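Local structure of Baccell_00875 (Bacteroides cellulosilyticus DSM 14838, 5NO8) at residues 538-543 and 591-595; 600-605 and 672-678; 654-658 and 677-681. The protein probably acts as a polysaccharide lyase that removes the L-rhamnose caps, next to glucuronic acid, from complex arabinogalactan proteins. All coordinates share one frame; numbering follows the deposited sequence.

Contact 1 (538-543 and 591-595). With GOL (glycerol), chain C.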
loop_
_atom_site.group_PDB
_atom_site.type_symbol
_atom_site.label_atom_id
_atom_site.label_comp_id
_atom_site.label_asym_id
_atom_site.label_seq_id
_atom_site.Cartn_x
_atom_site.Cartn_y
_atom_site.Cartn_z
ATOM N N VAL A 538 4.370 -5.259 13.288
ATOM C CA VAL A 538 4.030 -3.836 13.307
ATOM C C VAL A 538 2.895 -3.742 14.323
ATOM O O VAL A 538 2.177 -4.720 14.525
ATOM C CB VAL A 538 3.582 -3.360 11.903
ATOM C CG1 VAL A 538 3.395 -1.847 11.844
ATOM C CG2 VAL A 538 4.579 -3.812 10.835
ATOM N N ASN A 539 2.728 -2.588 14.969
ATOM C CA ASN A 539 1.760 -2.467 16.078
ATOM C C ASN A 539 0.317 -2.549 15.628
ATOM O O ASN A 539 -0.539 -3.052 16.349
ATOM C CB ASN A 539 1.946 -1.156 16.867
ATOM C CG ASN A 539 3.306 -1.042 17.538
ATOM O OD1 ASN A 539 3.806 0.088 17.765
ATOM N ND2 ASN A 539 3.930 -2.178 17.836
ATOM N N TYR A 540 0.051 -2.018 14.441
ATOM C CA TYR A 540 -1.255 -2.095 13.845
ATOM C C TYR A 540 -0.997 -1.965 12.372
ATOM O O TYR A 540 -0.234 -1.102 11.985
ATOM C CB TYR A 540 -2.121 -0.934 14.344
ATOM C CG TYR A 540 -3.469 -0.850 13.699
ATOM C CD1 TYR A 540 -4.512 -1.676 14.106
ATOM C CD2 TYR A 540 -3.712 0.052 12.649
ATOM C CE1 TYR A 540 -5.754 -1.624 13.494
ATOM C CE2 TYR A 540 -4.960 0.125 12.043
ATOM C CZ TYR A 540 -5.971 -0.724 12.463
ATOM O OH TYR A 540 -7.207 -0.658 11.868
ATOM N N GLU A 541 -1.644 -2.784 11.551
ATOM C CA GLU A 541 -1.430 -2.707 10.093
ATOM C C GLU A 541 -2.398 -3.572 9.325
ATOM O O GLU A 541 -3.099 -4.426 9.883
ATOM C CB GLU A 541 -0.003 -3.130 9.736
ATOM C CG GLU A 541 0.361 -4.526 10.236
ATOM C CD GLU A 541 1.225 -5.299 9.248
ATOM O OE1 GLU A 541 0.860 -5.300 8.035
ATOM O OE2 GLU A 541 2.236 -5.923 9.664
ATOM N N GLN A 542 -2.394 -3.382 8.009
ATOM C CA GLN A 542 -3.272 -4.124 7.147
ATOM C C GLN A 542 -3.059 -5.639 7.172
ATOM O O GLN A 542 -4.036 -6.387 7.002
ATOM C CB GLN A 542 -3.195 -3.569 5.719
ATOM C CG GLN A 542 -3.986 -4.366 4.675
ATOM C CD GLN A 542 -3.131 -5.357 3.930
ATOM O OE1 GLN A 542 -1.936 -5.451 4.149
ATOM N NE2 GLN A 542 -3.752 -6.099 3.023
ATOM N N SER A 543 -1.832 -6.105 7.376
ATOM C CA SER A 543 -1.610 -7.552 7.440
ATOM C C SER A 543 -1.762 -8.152 8.854
ATOM O O SER A 543 -1.340 -9.279 9.088
ATOM C CB SER A 543 -0.304 -7.978 6.753
ATOM O OG SER A 543 0.852 -7.637 7.498
ATOM N N ALA A 591 -3.668 -1.302 -0.297
ATOM C CA ALA A 591 -3.471 -0.887 1.075
ATOM C C ALA A 591 -2.177 -0.113 1.321
ATOM O O ALA A 591 -1.093 -0.479 0.827
ATOM C CB ALA A 591 -3.500 -2.102 1.967
ATOM N N ILE A 592 -2.287 0.898 2.180
ATOM C CA ILE A 592 -1.132 1.593 2.670
ATOM C C ILE A 592 -0.246 0.609 3.419
ATOM O O ILE A 592 -0.684 -0.042 4.362
ATOM C CB ILE A 592 -1.497 2.732 3.631
ATOM C CG1 ILE A 592 -2.296 3.830 2.910
ATOM C CG2 ILE A 592 -0.218 3.316 4.255
ATOM C CD1 ILE A 592 -3.011 4.760 3.869
ATOM N N ARG A 593 0.979 0.483 2.938
ATOM C CA ARG A 593 2.060 -0.269 3.566
ATOM C C ARG A 593 3.322 0.534 3.281
ATOM O O ARG A 593 3.438 1.176 2.231
ATOM C CB ARG A 593 2.158 -1.687 2.999
ATOM C CG ARG A 593 0.855 -2.474 3.091
ATOM C CD ARG A 593 0.942 -3.928 2.592
ATOM N NE ARG A 593 2.042 -4.629 3.236
ATOM C CZ ARG A 593 2.009 -5.139 4.473
ATOM N NH1 ARG A 593 0.899 -5.122 5.194
ATOM N NH2 ARG A 593 3.095 -5.675 4.981
ATOM N N HIS A 594 4.255 0.561 4.213
ATOM C CA HIS A 594 5.367 1.520 4.119
ATOM C C HIS A 594 6.661 1.121 4.832
ATOM O O HIS A 594 7.489 1.970 5.164
ATOM C CB HIS A 594 4.904 2.918 4.539
ATOM C CG HIS A 594 4.368 3.000 5.940
ATOM N ND1 HIS A 594 5.152 2.783 7.062
ATOM C CD2 HIS A 594 3.129 3.275 6.393
ATOM C CE1 HIS A 594 4.406 2.930 8.140
ATOM N NE2 HIS A 594 3.184 3.260 7.767
ATOM N N TRP A 595 6.896 -0.176 4.972
ATOM C CA TRP A 595 8.122 -0.666 5.636
ATOM C C TRP A 595 8.850 -1.841 4.974
ATOM O O TRP A 595 10.009 -2.104 5.304
ATOM C CB TRP A 595 7.773 -1.023 7.094
ATOM C CG TRP A 595 6.682 -1.995 7.167
ATOM C CD1 TRP A 595 6.784 -3.356 7.136
ATOM C CD2 TRP A 595 5.298 -1.694 7.237
ATOM N NE1 TRP A 595 5.534 -3.915 7.189
ATOM C CE2 TRP A 595 4.603 -2.913 7.225
ATOM C CE3 TRP A 595 4.576 -0.509 7.300
ATOM C CZ2 TRP A 595 3.223 -2.972 7.287
ATOM C CZ3 TRP A 595 3.212 -0.567 7.344
ATOM C CH2 TRP A 595 2.545 -1.792 7.328
HETATM C C1 GOL C . 4.332 -9.096 8.356
HETATM O O1 GOL C . 2.964 -9.361 8.710
HETATM C C2 GOL C . 4.434 -7.981 7.310
HETATM O O2 GOL C . 3.976 -6.686 7.778
HETATM C C3 GOL C . 5.882 -7.887 6.802
HETATM O O3 GOL C . 6.469 -6.614 7.038
HETATM O O HOH W 1 -0.821 -1.089 6.995
#
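Arg593 turns one nitrogen, NH1, to two side chains at the start of helix 542-559. It bonds Glu541 OE1 at 2.8 Å, nearly along the C-O axis of the oxygen, in a salt bridge made by one atom on each side, the carboxylate and guanidinium planes being 36° apart. Gln542 OE1 accepts from the same Arg593 NH1 at 3.0 Å, its amide steeply inclined to the guanidinium; Gln542 NE2 is held by Trp614 O and Thr618 OG1, which fixes the rotation of the amide. Glu541 CG sits between the backbone N and the carbonyl carbon (chi1 56°), and the bend beyond it brings OE1 back over the helix start, where OE1 caps the helix by accepting from Ser543 N, which lies above the carboxylate plane.

Trp595 meets Glu541 edge-on. Its CZ2 lies 3.4 Å from Glu541 OE1, the carboxylate standing 81° to the ring, while Val538 CG2 makes a CH-pi contact over one ring face, 4.0 Å from the centroid of the five-membered ring. A glycerol, probably from the crystallisation liquor, fills the corner: its O2 donates to Glu541 OE2 at 2.7 Å and accepts from Arg593 NH2 and Trp595 NE1. Asp596 binds both Arg593 and the glycerol. Acid, guanidinium and indole N-H thus converge on one hydroxyl, consistent with a pocket suited to polar, sugar-like ligands.

Contact 2 (600-605 and 672-678)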
loop_
_atom_site.group_PDB
_atom_site.type_symbol
_atom_site.label_atom_id
_atom_site.label_comp_id
_atom_site.label_asym_id
_atom_site.label_seq_id
_atom_site.Cartn_x
_atom_site.Cartn_y
_atom_site.Cartn_z
ATOM N N PHE A 600 12.966 -6.293 3.474
ATOM C CA PHE A 600 13.048 -7.299 2.395
ATOM C C PHE A 600 13.849 -6.902 1.160
ATOM O O PHE A 600 14.319 -7.771 0.429
ATOM C CB PHE A 600 11.631 -7.715 2.013
ATOM C CG PHE A 600 10.909 -8.414 3.121
ATOM C CD1 PHE A 600 10.201 -7.702 4.075
ATOM C CD2 PHE A 600 10.982 -9.798 3.250
ATOM C CE1 PHE A 600 9.557 -8.350 5.113
ATOM C CE2 PHE A 600 10.338 -10.445 4.283
ATOM C CZ PHE A 600 9.640 -9.722 5.229
ATOM N N GLY A 601 14.048 -5.607 0.930
ATOM C CA GLY A 601 14.634 -5.136 -0.319
ATOM C C GLY A 601 16.131 -4.993 -0.276
ATOM O O GLY A 601 16.729 -4.875 0.813
ATOM N N LYS A 602 16.737 -4.969 -1.454
ATOM C CA LYS A 602 18.143 -4.642 -1.599
ATOM C C LYS A 602 18.482 -3.216 -1.143
ATOM O O LYS A 602 19.539 -2.991 -0.549
ATOM C CB LYS A 602 18.592 -4.765 -3.056
ATOM C CG LYS A 602 20.113 -4.719 -3.185
ATOM C CD LYS A 602 20.552 -5.047 -4.595
ATOM C CE LYS A 602 22.052 -5.247 -4.700
ATOM N NZ LYS A 602 22.457 -5.234 -6.134
ATOM N N ARG A 603 17.610 -2.258 -1.455
ATOM C CA ARG A 603 17.894 -0.836 -1.174
ATOM C C ARG A 603 17.598 -0.429 0.270
ATOM O O ARG A 603 17.943 0.703 0.673
ATOM C CB ARG A 603 17.098 0.047 -2.120
ATOM C CG ARG A 603 17.450 -0.130 -3.589
ATOM C CD ARG A 603 18.846 0.323 -3.958
ATOM N NE ARG A 603 19.041 0.092 -5.395
ATOM C CZ ARG A 603 18.524 0.839 -6.381
ATOM N NH1 ARG A 603 17.793 1.936 -6.123
ATOM N NH2 ARG A 603 18.762 0.498 -7.645
ATOM N N GLU A 604 16.908 -1.312 1.008
ATOM C CA GLU A 604 16.649 -1.169 2.449
ATOM C C GLU A 604 15.967 0.162 2.806
ATOM O O GLU A 604 16.246 0.764 3.838
ATOM C CB GLU A 604 17.953 -1.374 3.239
ATOM C CG GLU A 604 18.577 -2.746 2.973
ATOM C CD GLU A 604 19.827 -3.019 3.801
ATOM O OE1 GLU A 604 20.304 -2.103 4.505
ATOM O OE2 GLU A 604 20.330 -4.166 3.746
ATOM N N LEU A 605 15.078 0.625 1.935
ATOM C CA LEU A 605 14.390 1.909 2.145
ATOM C C LEU A 605 13.051 1.728 2.845
ATOM O O LEU A 605 12.129 1.127 2.276
ATOM C CB LEU A 605 14.131 2.606 0.810
ATOM C CG LEU A 605 15.035 3.718 0.321
ATOM C CD1 LEU A 605 14.448 4.303 -0.961
ATOM C CD2 LEU A 605 15.158 4.814 1.365
ATOM N N PHE A 672 11.007 3.621 -7.653
ATOM C CA PHE A 672 11.674 2.491 -8.292
ATOM C C PHE A 672 11.163 1.167 -7.725
ATOM O O PHE A 672 10.658 1.096 -6.605
ATOM C CB PHE A 672 13.211 2.589 -8.141
ATOM C CG PHE A 672 13.688 2.463 -6.726
ATOM C CD1 PHE A 672 13.831 1.233 -6.132
ATOM C CD2 PHE A 672 14.023 3.584 -5.996
ATOM C CE1 PHE A 672 14.239 1.105 -4.818
ATOM C CE2 PHE A 672 14.452 3.466 -4.691
ATOM C CZ PHE A 672 14.563 2.232 -4.089
ATOM N N TYR A 673 11.325 0.123 -8.536
ATOM C CA TYR A 673 11.117 -1.263 -8.104
ATOM C C TYR A 673 12.394 -1.736 -7.467
ATOM O O TYR A 673 13.475 -1.659 -8.080
ATOM C CB TYR A 673 10.759 -2.169 -9.320
ATOM C CG TYR A 673 9.399 -1.898 -9.853
ATOM C CD1 TYR A 673 8.285 -2.414 -9.231
ATOM C CD2 TYR A 673 9.209 -1.100 -10.980
ATOM C CE1 TYR A 673 7.003 -2.139 -9.693
ATOM C CE2 TYR A 673 7.925 -0.817 -11.439
ATOM C CZ TYR A 673 6.830 -1.363 -10.799
ATOM O OH TYR A 673 5.554 -1.101 -11.233
ATOM N N ASP A 674 12.300 -2.212 -6.233
ATOM C CA ASP A 674 13.475 -2.769 -5.584
ATOM C C ASP A 674 14.038 -3.940 -6.401
ATOM O O ASP A 674 13.265 -4.756 -6.909
ATOM C CB ASP A 674 13.168 -3.223 -4.175
ATOM C CG ASP A 674 14.430 -3.537 -3.407
ATOM O OD1 ASP A 674 14.943 -4.666 -3.589
ATOM O OD2 ASP A 674 14.920 -2.611 -2.700
ATOM N N PRO A 675 15.367 -3.992 -6.577
ATOM C CA PRO A 675 15.944 -4.999 -7.456
ATOM C C PRO A 675 15.997 -6.438 -6.932
ATOM O O PRO A 675 16.496 -7.281 -7.656
ATOM C CB PRO A 675 17.348 -4.477 -7.714
ATOM C CG PRO A 675 17.651 -3.562 -6.606
ATOM C CD PRO A 675 16.353 -2.964 -6.198
ATOM N N TYR A 676 15.535 -6.711 -5.711
ATOM C CA TYR A 676 15.404 -8.093 -5.251
ATOM C C TYR A 676 14.037 -8.637 -5.605
ATOM O O TYR A 676 13.031 -7.976 -5.363
ATOM C CB TYR A 676 15.563 -8.256 -3.721
ATOM C CG TYR A 676 16.985 -8.271 -3.171
ATOM C CD1 TYR A 676 18.110 -8.318 -4.001
ATOM C CD2 TYR A 676 17.197 -8.270 -1.789
ATOM C CE1 TYR A 676 19.406 -8.355 -3.472
ATOM C CE2 TYR A 676 18.490 -8.294 -1.258
ATOM C CZ TYR A 676 19.578 -8.322 -2.103
ATOM O OH TYR A 676 20.865 -8.333 -1.605
ATOM N N ALA A 677 14.009 -9.863 -6.121
ATOM C CA ALA A 677 12.815 -10.706 -6.010
ATOM C C ALA A 677 12.975 -11.475 -4.701
ATOM O O ALA A 677 13.945 -12.230 -4.514
ATOM C CB ALA A 677 12.705 -11.658 -7.171
ATOM N N ASN A 678 12.060 -11.236 -3.783
ATOM C CA ASN A 678 12.110 -11.835 -2.484
ATOM C C ASN A 678 10.819 -12.603 -2.254
ATOM O O ASN A 678 10.750 -13.793 -2.588
ATOM C CB ASN A 678 12.449 -10.731 -1.443
ATOM C CG ASN A 678 12.676 -11.289 -0.066
ATOM O OD1 ASN A 678 12.089 -12.304 0.269
ATOM N ND2 ASN A 678 13.534 -10.627 0.755
HETATM O O HOH W 2 13.993 -0.654 -0.915
#
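Asp674 puts a buried carboxylate against the backbone of the loop 600-605, taking two N-H groups of that loop and one of its own segment. Asp674 OD1 accepts from Lys602 N at 2.8 Å, and Asp674 OD2 uses its syn lone pair for Arg603 N at 3.0 Å in a nearly straight bond. On its anti side OD1 also takes Tyr676 N, closing an Asx turn, and water 2 donates to OD2. The side chain reaches the loop because its CG is anti to the backbone N (chi1 -168°).

Around this centre the loop's side chains lie over rings. Lys602 CB sits 3.6 Å from the centroid of the Tyr676 ring, over its middle, and the extended chain runs on past Pro675 to salt bridges with Glu372 and Asp370. Arg603 tips its guanidinium over one face of Phe672, NH1 above the ring centre and CZ 4.7 Å from the centroid, in a cation-pi contact with the planes 41° apart; its NH2 also pairs with Glu372. Leu605 CD1 meets the edge of the same ring. At the other end Asn678 ND2 donates to a lone pair of Phe600 O at 3.0 Å, while Asn678 OD1 binds Arg395. The negative charge of Asp674 is probably offset by the peptide N-H groups and the water.

Contact 3 (654-658 and 677-681); sequences KASCA and ANDQD
Ala655, Ser656 and Cys657 pack against Ala677 and Gln680 at the end of the antiparallel strand pair 659-660 and 672-677, where the chain approaching the first strand meets the turn that leaves the second for helix 682-692.

Most of the contact is close van der Waals packing, part of it of side-chain carbons on peptide carbonyl oxygens. Ala677 CB rests 3.4 Å from Ala655 O. Gln680 folds its CG between the backbone N and the carbonyl carbon (chi1 71°), which sets CG 3.2 Å from Ser656 O, and the bend at its next bond leads the side chain back between Ala655 and Cys657. Cys657 CB in turn lies 3.8 Å from Asn678 CB and 3.9 Å from Asp679 OD1.

Polar links run mainly along the edges of this packing. Main-chain bonds join Cys657 to Tyr676 and Ala658 to Asp674, continuing the strand pairing. Ser656 points away from the turn, its OG bonded to Asp674 O and accepting a weak hydrogen bond from Ala658 N. Asp679 OD2 is held by Tyr613 OH, which helps to place the carboxylate. On the side of its other oxygen, water 3 lies between the segments, 2.9 Å from Asp679 OD1 and 3.0 Å from Cys657 O.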
loop_
_atom_site.group_PDB
_atom_site.type_symbol
_atom_site.label_atom_id
_atom_site.label_comp_id
_atom_site.label_asym_id
_atom_site.label_seq_id
_atom_site.Cartn_x
_atom_site.Cartn_y
_atom_site.Cartn_z
ATOM N N LYS A 654 11.239 -11.690 -14.421
ATOM C CA LYS A 654 11.782 -11.143 -13.170
ATOM C C LYS A 654 10.629 -10.535 -12.361
ATOM O O LYS A 654 9.530 -10.282 -12.884
ATOM C CB LYS A 654 12.862 -10.101 -13.453
ATOM C CG LYS A 654 14.159 -10.717 -13.941
ATOM C CD LYS A 654 15.189 -9.653 -14.334
ATOM C CE LYS A 654 16.567 -10.259 -14.590
ATOM N NZ LYS A 654 17.580 -9.205 -14.867
ATOM N N ALA A 655 10.879 -10.298 -11.076
ATOM C CA ALA A 655 9.885 -9.715 -10.218
ATOM C C ALA A 655 10.569 -8.814 -9.188
ATOM O O ALA A 655 11.783 -8.921 -8.975
ATOM C CB ALA A 655 9.083 -10.781 -9.521
ATOM N N SER A 656 9.770 -7.972 -8.563
ATOM C CA SER A 656 10.277 -7.057 -7.528
ATOM C C SER A 656 9.508 -7.197 -6.216
ATOM O O SER A 656 8.286 -7.276 -6.213
ATOM C CB SER A 656 10.192 -5.615 -8.028
ATOM O OG SER A 656 10.517 -4.715 -6.977
ATOM N N CYS A 657 10.240 -7.118 -5.101
ATOM C CA CYS A 657 9.633 -7.223 -3.775
ATOM C C CYS A 657 8.874 -5.989 -3.309
ATOM O O CYS A 657 8.114 -6.097 -2.356
ATOM C CB CYS A 657 10.677 -7.629 -2.722
ATOM S SG CYS A 657 11.906 -6.384 -2.382
ATOM N N ALA A 658 9.055 -4.837 -3.969
ATOM C CA ALA A 658 8.343 -3.608 -3.585
ATOM C C ALA A 658 8.579 -2.478 -4.585
ATOM O O ALA A 658 9.677 -2.347 -5.106
ATOM C CB ALA A 658 8.830 -3.136 -2.213
ATOM N N ALA A 677 14.009 -9.863 -6.121
ATOM C CA ALA A 677 12.815 -10.706 -6.010
ATOM C C ALA A 677 12.975 -11.475 -4.701
ATOM O O ALA A 677 13.945 -12.230 -4.514
ATOM C CB ALA A 677 12.705 -11.658 -7.171
ATOM N N ASN A 678 12.060 -11.236 -3.783
ATOM C CA ASN A 678 12.110 -11.835 -2.484
ATOM C C ASN A 678 10.819 -12.603 -2.254
ATOM O O ASN A 678 10.750 -13.793 -2.588
ATOM C CB ASN A 678 12.449 -10.731 -1.443
ATOM C CG ASN A 678 12.676 -11.289 -0.066
ATOM O OD1 ASN A 678 12.089 -12.304 0.269
ATOM N ND2 ASN A 678 13.534 -10.627 0.755
ATOM N N ASP A 679 9.785 -11.949 -1.741
ATOM C CA ASP A 679 8.580 -12.601 -1.260
ATOM C C ASP A 679 7.275 -12.283 -2.032
ATOM O O ASP A 679 6.205 -12.765 -1.683
ATOM C CB ASP A 679 8.405 -12.319 0.272
ATOM C CG ASP A 679 8.606 -10.847 0.680
ATOM O OD1 ASP A 679 9.249 -10.025 -0.041
ATOM O OD2 ASP A 679 8.079 -10.503 1.779
ATOM N N GLN A 680 7.383 -11.475 -3.082
ATOM C CA GLN A 680 6.235 -10.946 -3.819
ATOM C C GLN A 680 5.407 -11.975 -4.569
ATOM O O GLN A 680 4.312 -11.640 -5.001
ATOM C CB GLN A 680 6.647 -9.837 -4.824
ATOM C CG GLN A 680 7.427 -10.331 -6.047
ATOM C CD GLN A 680 8.718 -11.023 -5.693
ATOM O OE1 GLN A 680 9.025 -12.181 -6.149
ATOM N NE2 GLN A 680 9.503 -10.347 -4.894
ATOM N N ASP A 681 5.885 -13.203 -4.701
ATOM C CA ASP A 681 5.126 -14.192 -5.479
ATOM C C ASP A 681 3.809 -14.576 -4.817
ATOM O O ASP A 681 2.893 -15.043 -5.487
ATOM C CB ASP A 681 6.013 -15.365 -5.841
ATOM C CG ASP A 681 7.120 -14.934 -6.773
ATOM O OD1 ASP A 681 6.807 -14.285 -7.801
ATOM O OD2 ASP A 681 8.303 -15.166 -6.481
HETATM O O HOH W 3 8.566 -7.271 0.323
#

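How the contacts relate
From the N-terminal side, contact 1 closes first: it brings the loop before helix 596-600 back to the start of helix 542-559, enclosing a largely helical excursion. Contact 2 opens at the end of that short helix, and its long loop, from 600-605 to 672-678, takes in helices 615-629 and 632-644. The loop of contact 3 starts inside that of contact 2, and both end on the same stretch, sharing Ala677 and Asn678. These two contacts touch, their centres about 8 Å apart. Contact 1 stands apart, its nearest atoms about 5 Å from contact 2. It ties a helix start to a loop of the helical region, while contacts 2 and 3 tie loops to the end of the four-stranded sheet.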